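Local coordinates for hypoxic response protein 1 (Mycobacterium tuberculosis, PDB 1Y5H) that is of unknown function but forms a homodimer of paired CBS domains and, unlike some relatives, does not seem to bind AMP, at residues A[53-56]-A[57-61]; A[67-71]-A[72-76]; A[118-122]-A[123-127]. One frame throughout, in Å; residues are numbered along the deposited sequence.

Contact 1 (A[53-56]-A[57-61]); sequences GMLT and DRDIV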
loop_
_atom_site.group_PDB
_atom_site.type_symbol
_atom_site.label_atom_id
_atom_site.label_comp_id
_atom_site.label_asym_id
_atom_site.label_seq_id
_atom_site.Cartn_x
_atom_site.Cartn_y
_atom_site.Cartn_z
ATOM N N GLY A 53 6.711 -12.910 10.988
ATOM C CA GLY A 53 6.981 -11.694 10.239
ATOM C C GLY A 53 5.732 -10.862 10.038
ATOM O O GLY A 53 4.688 -11.162 10.613
HETATM N N MSE A 54 5.854 -9.796 9.253
HETATM C CA MSE A 54 4.736 -8.914 8.939
HETATM C C MSE A 54 4.472 -9.011 7.442
HETATM O O MSE A 54 5.408 -9.116 6.641
HETATM C CB MSE A 54 5.061 -7.457 9.282
HETATM C CG MSE A 54 5.170 -7.126 10.768
HETATM SE SE MSE A 54 3.493 -7.187 11.725
HETATM C CE MSE A 54 2.596 -5.684 10.934
ATOM N N LEU A 55 3.198 -8.986 7.073
ATOM C CA LEU A 55 2.796 -9.043 5.673
ATOM C C LEU A 55 2.045 -7.753 5.375
ATOM O O LEU A 55 1.108 -7.407 6.088
ATOM C CB LEU A 55 1.861 -10.231 5.428
ATOM C CG LEU A 55 1.364 -10.373 3.981
ATOM C CD1 LEU A 55 2.508 -10.840 3.092
ATOM C CD2 LEU A 55 0.201 -11.361 3.925
ATOM N N THR A 56 2.449 -7.042 4.326
ATOM C CA THR A 56 1.775 -5.802 3.968
ATOM C C THR A 56 0.979 -5.974 2.684
ATOM O O THR A 56 1.185 -6.932 1.930
ATOM C CB THR A 56 2.771 -4.643 3.759
ATOM O OG1 THR A 56 3.597 -4.916 2.618
ATOM C CG2 THR A 56 3.646 -4.465 4.997
ATOM N N ASP A 57 0.061 -5.047 2.439
ATOM C CA ASP A 57 -0.732 -5.112 1.229
ATOM C C ASP A 57 0.166 -5.002 0.002
ATOM O O ASP A 57 -0.034 -5.725 -0.978
ATOM C CB ASP A 57 -1.821 -4.021 1.226
ATOM C CG ASP A 57 -1.303 -2.634 1.618
ATOM O OD1 ASP A 57 -2.156 -1.741 1.796
ATOM O OD2 ASP A 57 -0.078 -2.424 1.745
ATOM N N ARG A 58 1.171 -4.127 0.062
ATOM C CA ARG A 58 2.076 -3.978 -1.070
ATOM C C ARG A 58 2.873 -5.262 -1.293
ATOM O O ARG A 58 3.177 -5.611 -2.435
ATOM C CB ARG A 58 3.030 -2.795 -0.877
ATOM C CG ARG A 58 3.890 -2.551 -2.101
ATOM C CD ARG A 58 4.582 -1.200 -2.086
ATOM N NE ARG A 58 5.441 -1.040 -3.260
ATOM C CZ ARG A 58 5.006 -0.797 -4.494
ATOM N NH1 ARG A 58 3.708 -0.673 -4.737
ATOM N NH2 ARG A 58 5.874 -0.697 -5.494
ATOM N N ASP A 59 3.202 -5.968 -0.209
ATOM C CA ASP A 59 3.940 -7.232 -0.312
ATOM C C ASP A 59 3.169 -8.210 -1.197
ATOM O O ASP A 59 3.742 -8.884 -2.044
ATOM C CB ASP A 59 4.097 -7.909 1.057
ATOM C CG ASP A 59 5.204 -7.312 1.898
ATOM O OD1 ASP A 59 6.030 -6.539 1.364
ATOM O OD2 ASP A 59 5.250 -7.643 3.107
ATOM N N ILE A 60 1.866 -8.304 -0.957
ATOM C CA ILE A 60 1.013 -9.211 -1.716
ATOM C C ILE A 60 1.059 -8.883 -3.205
ATOM O O ILE A 60 1.104 -9.775 -4.048
ATOM C CB ILE A 60 -0.443 -9.137 -1.213
ATOM C CG1 ILE A 60 -0.511 -9.695 0.218
ATOM C CG2 ILE A 60 -1.375 -9.914 -2.153
ATOM C CD1 ILE A 60 -1.903 -9.631 0.832
ATOM N N VAL A 61 1.071 -7.595 -3.520
ATOM C CA VAL A 61 1.106 -7.163 -4.910
ATOM C C VAL A 61 2.484 -7.320 -5.548
ATOM O O VAL A 61 2.606 -7.888 -6.635
ATOM C CB VAL A 61 0.678 -5.678 -5.034
ATOM C CG1 VAL A 61 0.817 -5.197 -6.482
ATOM C CG2 VAL A 61 -0.766 -5.510 -4.571
HETATM O O HOH W 1 6.331 -6.859 5.232
#
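One face of the Asp-59 carboxylate is laid against Thr-56. The OG1 of Thr-56 stands directly above that face, 3.0 Å from Asp-59 CG and about equally far from both carboxylate oxygens. On the same face Thr-56 N donates to Asp-59 OD2 (3.1 Å), coming from 50° out of the carboxylate plane. A water beside Asp-59 OD2 lies 2.8 Å from Met-54 O; it has more acceptors near it than protons to give, and its distance to OD2 is too short to be trusted.

In return Asp-59 N donates to Thr-56 OG1 (3.0 Å), completing a capping box in which Thr-56 is the N-cap. Thr-56 chi1 of 66° sets OG1 between its own backbone N and carbonyl carbon, facing the first turn, while Asp-59 chi1 of -79° folds CG back to the strand end. Ile-60 N follows with a bond to Thr-56 O (3.3 Å). Next to the box the Leu-55 and Ile-60 side chains cross at about a right angle, CD2 of Leu-55 lying 4.1 Å from CD1 of Ile-60.

Asp-57 and Arg-58 form reciprocal salt bridges with Arg-58 and Asp-57 of the second subunit. At this strand-to-helix junction of the first CBS repeat, strand 51-56 pairs with strand 41-45, Leu-55 and Ile-60 rest on Met-34 of helix 27-37, and Leu-55 also reaches helix 76-80.

Contact 2 (A[67-71]-A[72-76]); sequences AGLDP and NTATA
Asp-70 and the residues just after it are joined first by backbone bonds. The carbonyl oxygen of Asp-70 is gripped twice: Ala-74 N reaches it at 2.8 Å almost in line with the C=O bond (178°), while Thr-73 N comes in at 3.0 Å from well above the carbonyl plane, 56° out of it. One oxygen therefore closes both a four-residue and a five-residue turn.

Side chain to backbone, Asp-70 OD1 accepts from Asn-72 N at 2.8 Å, again from above the plane of its flat group. With CG of Asp-70 trans to its own N (chi1 -178°), the carboxylate leans over the start of the turn. The carboxylate and the Asn-72 amide are steeply inclined to each other and do not stack; Asn-72 OD1 is instead bonded to Thr-28 OG1 of helix 27-37.

Water completes the polar set: it accepts from Asp-70 N (3.0 Å) and is hydrogen-bonded to Thr-73 OG1 (3.2 Å), bridging Asp-70 and Thr-73, the first and last residues of the beta turn.

Apolar contact is slight. Leu-69 CB meets Ala-74 CB at 3.9 Å, and Leu-69 CD1 also comes close to that methyl. Pro-71 and Ala-74 turn to Leu-27, and Pro-71 packs on Leu-65 of the second subunit as well.

Before the turn, Gly-68, with positive phi, is the C-prime residue of the Schellman motif that ends helix 57-65; after it, Thr-75 is the N-cap of helix 76-80. In the surface loop between these two helices, Asp-70 makes an Asx turn through OD1 and, through its O, a type I beta turn and the overlapping five-residue (alpha) turn.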
loop_
_atom_site.group_PDB
_atom_site.type_symbol
_atom_site.label_atom_id
_atom_site.label_comp_id
_atom_site.label_asym_id
_atom_site.label_seq_id
_atom_site.Cartn_x
_atom_site.Cartn_y
_atom_site.Cartn_z
ATOM N N ALA A 67 5.370 -11.390 -8.781
ATOM C CA ALA A 67 6.414 -12.405 -8.811
ATOM C C ALA A 67 5.885 -13.730 -9.356
ATOM O O ALA A 67 6.516 -14.773 -9.191
ATOM C CB ALA A 67 6.999 -12.607 -7.414
ATOM N N GLY A 68 4.719 -13.687 -9.988
ATOM C CA GLY A 68 4.147 -14.886 -10.574
ATOM C C GLY A 68 3.528 -15.897 -9.626
ATOM O O GLY A 68 3.290 -17.044 -10.014
ATOM N N LEU A 69 3.265 -15.494 -8.389
ATOM C CA LEU A 69 2.659 -16.414 -7.434
ATOM C C LEU A 69 1.135 -16.379 -7.536
ATOM O O LEU A 69 0.553 -15.368 -7.918
ATOM C CB LEU A 69 3.094 -16.059 -6.009
ATOM C CG LEU A 69 4.605 -16.024 -5.751
ATOM C CD1 LEU A 69 4.850 -15.782 -4.263
ATOM C CD2 LEU A 69 5.249 -17.333 -6.192
ATOM N N ASP A 70 0.495 -17.499 -7.212
ATOM C CA ASP A 70 -0.966 -17.607 -7.239
ATOM C C ASP A 70 -1.423 -17.206 -5.838
ATOM O O ASP A 70 -1.049 -17.853 -4.869
ATOM C CB ASP A 70 -1.367 -19.064 -7.510
ATOM C CG ASP A 70 -2.874 -19.261 -7.597
ATOM O OD1 ASP A 70 -3.634 -18.428 -7.060
ATOM O OD2 ASP A 70 -3.296 -20.276 -8.197
ATOM N N PRO A 71 -2.238 -16.144 -5.711
ATOM C CA PRO A 71 -2.679 -15.743 -4.368
ATOM C C PRO A 71 -3.521 -16.777 -3.631
ATOM O O PRO A 71 -3.681 -16.687 -2.410
ATOM C CB PRO A 71 -3.431 -14.441 -4.625
ATOM C CG PRO A 71 -3.993 -14.646 -5.994
ATOM C CD PRO A 71 -2.833 -15.271 -6.740
ATOM N N ASN A 72 -4.048 -17.759 -4.363
ATOM C CA ASN A 72 -4.863 -18.799 -3.743
ATOM C C ASN A 72 -4.042 -19.972 -3.229
ATOM O O ASN A 72 -4.582 -20.851 -2.551
ATOM C CB ASN A 72 -5.929 -19.319 -4.716
ATOM C CG ASN A 72 -7.004 -18.296 -4.999
ATOM O OD1 ASN A 72 -7.490 -17.624 -4.094
ATOM N ND2 ASN A 72 -7.394 -18.182 -6.265
ATOM N N THR A 73 -2.752 -20.002 -3.556
ATOM C CA THR A 73 -1.879 -21.077 -3.089
ATOM C C THR A 73 -0.655 -20.553 -2.333
ATOM O O THR A 73 -0.175 -21.207 -1.407
ATOM C CB THR A 73 -1.415 -21.993 -4.246
ATOM O OG1 THR A 73 -0.582 -21.260 -5.153
ATOM C CG2 THR A 73 -2.621 -22.545 -4.995
ATOM N N ALA A 74 -0.149 -19.382 -2.723
ATOM C CA ALA A 74 0.995 -18.785 -2.031
ATOM C C ALA A 74 0.503 -18.431 -0.628
ATOM O O ALA A 74 -0.640 -18.012 -0.461
ATOM C CB ALA A 74 1.461 -17.526 -2.761
ATOM N N THR A 75 1.367 -18.583 0.368
ATOM C CA THR A 75 0.977 -18.321 1.753
ATOM C C THR A 75 1.520 -17.035 2.357
ATOM O O THR A 75 2.521 -16.482 1.898
ATOM C CB THR A 75 1.411 -19.472 2.658
ATOM O OG1 THR A 75 2.842 -19.509 2.722
ATOM C CG2 THR A 75 0.899 -20.800 2.114
ATOM N N ALA A 76 0.847 -16.563 3.398
ATOM C CA ALA A 76 1.257 -15.343 4.081
ATOM C C ALA A 76 2.677 -15.501 4.616
ATOM O O ALA A 76 3.483 -14.569 4.554
ATOM C CB ALA A 76 0.293 -15.038 5.226
HETATM O O HOH W 2 2.097 -19.656 -5.818
#

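Contact 3 (A[118-122]-A[123-127]); sequences GIVTE and ADIAR
Asp-124 OD2 is held by two groups of Thr-121: the backbone N donates to it at 2.9 Å, and OG1 adds a weak bond at 3.0 Å. The N-H meets OD2 on its anti side, 27° out of the carboxylate plane. Together with the return bond from Asp-124 N to Thr-121 OG1 (3.0 Å) this makes a capping box, with Thr-121 as N-cap of helix 122-127 in the second CBS repeat. Thr-121 OG1 thus accepts from Asp-124 N and gives a weak bond back to OD2 of the same residue. Asp-124 CG lies anti to its carbonyl carbon (chi1 -71°), which swings the acid back over the strand end.

Ordinary helical bonds take over at once, Ile-125 N to Thr-121 O and Ala-126 N to Glu-122 O (3.1 Å). On the inner side Val-120 CG1 and Ile-125 CG1 approach to 4.3 Å; Val-120 goes on to Met-96 and Ile-125 to Leu-97 and Met-100, so strand and helix share the packing against helix 93-103.

In nucleotide-binding CBS domains a threonine and an aspartate at this junction commonly help to hold the ligand; no such role is implied here. Arg-127 lies next to His-128, a zinc ligand by similarity. The charge of Arg-127 is paired within the helix: NH1 forms a salt bridge with Asp-124 OD1 (2.8 Å), and Ala-123 CB sits over the centre of one guanidinium face, 3.6 Å above its plane.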
loop_
_atom_site.group_PDB
_atom_site.type_symbol
_atom_site.label_atom_id
_atom_site.label_comp_id
_atom_site.label_asym_id
_atom_site.label_seq_id
_atom_site.Cartn_x
_atom_site.Cartn_y
_atom_site.Cartn_z
ATOM N N GLY A 118 0.654 -7.825 20.957
ATOM C CA GLY A 118 -0.009 -6.635 20.465
ATOM C C GLY A 118 0.723 -5.999 19.303
ATOM O O GLY A 118 1.750 -6.507 18.856
ATOM N N ILE A 119 0.174 -4.895 18.812
ATOM C CA ILE A 119 0.755 -4.143 17.703
ATOM C C ILE A 119 0.781 -2.675 18.110
ATOM O O ILE A 119 -0.198 -2.161 18.652
ATOM C CB ILE A 119 -0.104 -4.268 16.414
ATOM C CG1 ILE A 119 0.016 -5.674 15.816
ATOM C CG2 ILE A 119 0.315 -3.199 15.403
ATOM C CD1 ILE A 119 1.363 -5.986 15.168
ATOM N N VAL A 120 1.894 -1.995 17.854
ATOM C CA VAL A 120 1.984 -0.581 18.182
ATOM C C VAL A 120 2.157 0.210 16.892
ATOM O O VAL A 120 2.969 -0.156 16.046
ATOM C CB VAL A 120 3.177 -0.283 19.112
ATOM C CG1 VAL A 120 3.265 1.212 19.367
ATOM C CG2 VAL A 120 3.014 -1.018 20.424
ATOM N N THR A 121 1.383 1.278 16.730
ATOM C CA THR A 121 1.492 2.106 15.528
ATOM C C THR A 121 2.146 3.435 15.869
ATOM O O THR A 121 2.221 3.824 17.031
ATOM C CB THR A 121 0.115 2.419 14.898
ATOM O OG1 THR A 121 -0.580 3.382 15.703
ATOM C CG2 THR A 121 -0.717 1.152 14.787
ATOM N N GLU A 122 2.611 4.132 14.842
ATOM C CA GLU A 122 3.248 5.421 15.043
ATOM C C GLU A 122 2.230 6.383 15.648
ATOM O O GLU A 122 2.576 7.224 16.475
ATOM C CB GLU A 122 3.767 5.954 13.710
ATOM C CG GLU A 122 4.813 7.034 13.860
ATOM C CD GLU A 122 5.532 7.328 12.560
ATOM O OE1 GLU A 122 4.863 7.748 11.591
ATOM O OE2 GLU A 122 6.767 7.138 12.509
ATOM N N ALA A 123 0.971 6.239 15.247
ATOM C CA ALA A 123 -0.099 7.091 15.762
ATOM C C ALA A 123 -0.290 6.859 17.258
ATOM O O ALA A 123 -0.595 7.793 18.003
ATOM C CB ALA A 123 -1.394 6.815 15.017
ATOM N N ASP A 124 -0.119 5.615 17.696
ATOM C CA ASP A 124 -0.245 5.289 19.111
ATOM C C ASP A 124 0.815 6.056 19.899
ATOM O O ASP A 124 0.550 6.565 20.986
ATOM C CB ASP A 124 -0.057 3.785 19.352
ATOM C CG ASP A 124 -1.216 2.955 18.835
ATOM O OD1 ASP A 124 -2.372 3.401 18.973
ATOM O OD2 ASP A 124 -0.968 1.846 18.307
ATOM N N ILE A 125 2.023 6.128 19.347
ATOM C CA ILE A 125 3.114 6.837 20.006
ATOM C C ILE A 125 2.793 8.325 20.120
ATOM O O ILE A 125 2.995 8.932 21.173
ATOM C CB ILE A 125 4.446 6.646 19.237
ATOM C CG1 ILE A 125 4.859 5.170 19.286
ATOM C CG2 ILE A 125 5.536 7.510 19.852
ATOM C CD1 ILE A 125 6.108 4.844 18.489
ATOM N N ALA A 126 2.284 8.906 19.039
ATOM C CA ALA A 126 1.937 10.324 19.029
ATOM C C ALA A 126 0.860 10.659 20.058
ATOM O O ALA A 126 0.902 11.713 20.698
ATOM C CB ALA A 126 1.473 10.735 17.638
ATOM N N ARG A 127 -0.100 9.754 20.220
ATOM C CA ARG A 127 -1.199 9.955 21.157
ATOM C C ARG A 127 -0.786 9.886 22.622
ATOM O O ARG A 127 -1.378 10.559 23.465
ATOM C CB ARG A 127 -2.291 8.907 20.923
ATOM C CG ARG A 127 -2.935 8.936 19.550
ATOM C CD ARG A 127 -3.660 7.623 19.287
ATOM N NE ARG A 127 -4.233 7.569 17.946
ATOM C CZ ARG A 127 -4.385 6.449 17.246
ATOM N NH1 ARG A 127 -4.003 5.287 17.757
ATOM N NH2 ARG A 127 -4.918 6.492 16.031
#

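How the contacts relate
Contacts 1 and 3 are the same strand-to-helix junction in the two CBS repeats, each a Thr-Asp capping box over a Leu or Val to Ile contact, partly buried. They meet where Met-54 SE packs on Ile-119 CD1 at 4.2 Å. Contact 3 touches no other chain of the assembly and keeps its salt bridge within the helix. Contacts 1 and 2 both touch the second subunit, contact 1 through charges as well as packing, contact 2 through packing alone. Contact 2 is a surface turn, ruled by backbone bonds, the Asp-70 carboxylate and a water. It joins contact 1 through Leu-55 CD2 and Ala-76 CB, but stays about 13 Å from contact 3 at the nearest atoms.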